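Local coordinates for serine hydrolase CCSP0084 (Cycloclasticus sp. P1, PDB 4I3F), which probably hydrolyses carbon-carbon bonds of meta-cleavage products and ester bonds, as a serine hydrolase of the alpha/beta hydrolase family from a bacterium that degrades polyaromatic hydrocarbons, at residues F35-G40 with A78-G83. Sequence-based numbering, arbitrary orientation.
Sequences FLNEAG and APDIAG
The Phe35 ring and the Asp80 carboxylate lie side by side, their planes 44° apart, and the carboxylate approaches the ring obliquely, with Asp80 OD2 3.6 Å from Phe35 CD2. Phe35 CG stands anti to its own N (chi1 -180°), which carries the ring alongside the aspartate; Leu86 and Thr24 also touch it. Asp80 OD2 accepts a hydrogen bond from Leu86 N, while OD1 accepts from Ala59 N and from a water that in turn accepts from Asn37 ND2. The other flat group, the Asn37 amide, directs ND2 at Ala78 O (3.1 Å), which lies only 11° out of the amide plane. That oxygen is gripped twice, because Asn37 N also donates to it from above the carbonyl plane; with ND2 bonded to both carbonyl and water, the amide's rotation is probably fixed. The register is antiparallel: Asn37 and Ala78 form a hydrogen-bonded pair, completed by Ala78 N to Asn37 O at 2.8 Å, and Leu36 and Pro79 a non-hydrogen-bonded one. On the sheet face of this second pair, Leu36 CD1 meets Pro79 CB at 4.0 Å, with helix 96-113 covering the proline. Past the strand end, Asp80 N still donates to Phe35 O (2.9 Å). Strand 32-39 thus joins antiparallel to strand 75-79, which borders the parallel part of the sheet, as is characteristic of the alpha/beta hydrolase fold.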
loop_
_atom_site.group_PDB
_atom_site.type_symbol
_atom_site.label_atom_id
_atom_site.label_comp_id
_atom_site.label_asym_id
_atom_site.label_seq_id
_atom_site.Cartn_x
_atom_site.Cartn_y
_atom_site.Cartn_z
ATOM N N PHE A 35 -12.975 4.865 -5.950
ATOM C CA PHE A 35 -13.288 5.764 -4.849
ATOM C C PHE A 35 -12.002 6.476 -4.461
ATOM O O PHE A 35 -10.979 5.834 -4.226
ATOM C CB PHE A 35 -13.857 4.995 -3.661
ATOM C CG PHE A 35 -14.205 5.876 -2.494
ATOM C CD1 PHE A 35 -15.362 6.647 -2.513
ATOM C CD2 PHE A 35 -13.364 5.948 -1.391
ATOM C CE1 PHE A 35 -15.687 7.467 -1.451
ATOM C CE2 PHE A 35 -13.681 6.763 -0.323
ATOM C CZ PHE A 35 -14.844 7.526 -0.350
ATOM N N LEU A 36 -12.053 7.803 -4.414
ATOM C CA LEU A 36 -10.849 8.598 -4.233
ATOM C C LEU A 36 -10.948 9.542 -3.043
ATOM O O LEU A 36 -11.921 10.276 -2.900
ATOM C CB LEU A 36 -10.584 9.410 -5.500
ATOM C CG LEU A 36 -9.369 10.333 -5.458
ATOM C CD1 LEU A 36 -8.086 9.521 -5.413
ATOM C CD2 LEU A 36 -9.380 11.289 -6.639
ATOM N N ASN A 37 -9.942 9.507 -2.179
ATOM C CA ASN A 37 -9.780 10.548 -1.166
ATOM C C ASN A 37 -8.728 11.564 -1.621
ATOM O O ASN A 37 -7.684 11.178 -2.141
ATOM C CB ASN A 37 -9.329 9.931 0.152
ATOM C CG ASN A 37 -10.298 8.885 0.672
ATOM O OD1 ASN A 37 -11.292 9.215 1.305
ATOM N ND2 ASN A 37 -9.994 7.615 0.427
ATOM N N GLU A 38 -9.007 12.851 -1.424
ATOM C CA GLU A 38 -8.063 13.908 -1.782
ATOM C C GLU A 38 -7.918 14.942 -0.674
ATOM O O GLU A 38 -8.872 15.252 0.034
ATOM C CB GLU A 38 -8.531 14.643 -3.039
ATOM C CG GLU A 38 -8.119 14.015 -4.343
ATOM C CD GLU A 38 -8.562 14.850 -5.525
ATOM O OE1 GLU A 38 -9.767 14.821 -5.848
ATOM O OE2 GLU A 38 -7.710 15.544 -6.113
ATOM N N ALA A 39 -6.727 15.510 -0.548
ATOM C CA ALA A 39 -6.543 16.666 0.326
ATOM C C ALA A 39 -5.459 17.548 -0.274
ATOM O O ALA A 39 -4.689 17.082 -1.119
ATOM C CB ALA A 39 -6.172 16.225 1.729
ATOM N N GLY A 40 -5.398 18.804 0.161
ATOM C CA GLY A 40 -4.403 19.734 -0.342
ATOM C C GLY A 40 -4.554 19.957 -1.835
ATOM O O GLY A 40 -3.565 20.086 -2.555
ATOM N N ALA A 78 -5.441 9.521 -2.503
ATOM C CA ALA A 78 -5.401 8.198 -1.874
ATOM C C ALA A 78 -6.623 7.393 -2.285
ATOM O O ALA A 78 -7.683 7.504 -1.667
ATOM C CB ALA A 78 -5.348 8.331 -0.355
ATOM N N PRO A 79 -6.491 6.592 -3.346
ATOM C CA PRO A 79 -7.656 5.832 -3.808
ATOM C C PRO A 79 -7.805 4.485 -3.106
ATOM O O PRO A 79 -6.809 3.920 -2.636
ATOM C CB PRO A 79 -7.324 5.585 -5.278
ATOM C CG PRO A 79 -5.785 5.452 -5.274
ATOM C CD PRO A 79 -5.349 6.504 -4.281
ATOM N N ASP A 80 -9.034 3.980 -3.040
ATOM C CA ASP A 80 -9.233 2.563 -2.764
ATOM C C ASP A 80 -8.728 1.833 -4.001
ATOM O O ASP A 80 -9.125 2.136 -5.130
ATOM C CB ASP A 80 -10.707 2.219 -2.522
ATOM C CG ASP A 80 -11.224 2.691 -1.164
ATOM O OD1 ASP A 80 -10.440 3.243 -0.360
ATOM O OD2 ASP A 80 -12.432 2.499 -0.899
ATOM N N ILE A 81 -7.828 0.884 -3.789
ATOM C CA ILE A 81 -7.231 0.140 -4.887
ATOM C C ILE A 81 -8.273 -0.857 -5.387
ATOM O O ILE A 81 -9.119 -1.317 -4.619
ATOM C CB ILE A 81 -5.909 -0.506 -4.411
ATOM C CG1 ILE A 81 -4.900 0.596 -4.080
ATOM C CG2 ILE A 81 -5.313 -1.431 -5.452
ATOM C CD1 ILE A 81 -3.642 0.082 -3.401
ATOM N N ALA A 82 -8.246 -1.149 -6.687
ATOM C CA ALA A 82 -9.280 -1.971 -7.305
ATOM C C ALA A 82 -9.461 -3.283 -6.551
ATOM O O ALA A 82 -8.480 -3.934 -6.168
ATOM C CB ALA A 82 -8.963 -2.218 -8.780
ATOM N N GLY A 83 -10.715 -3.645 -6.307
ATOM C CA GLY A 83 -11.020 -4.846 -5.551
ATOM C C GLY A 83 -11.135 -4.603 -4.058
ATOM O O GLY A 83 -11.602 -5.476 -3.321
HETATM O O HOH W 1 -10.909 5.070 1.725
#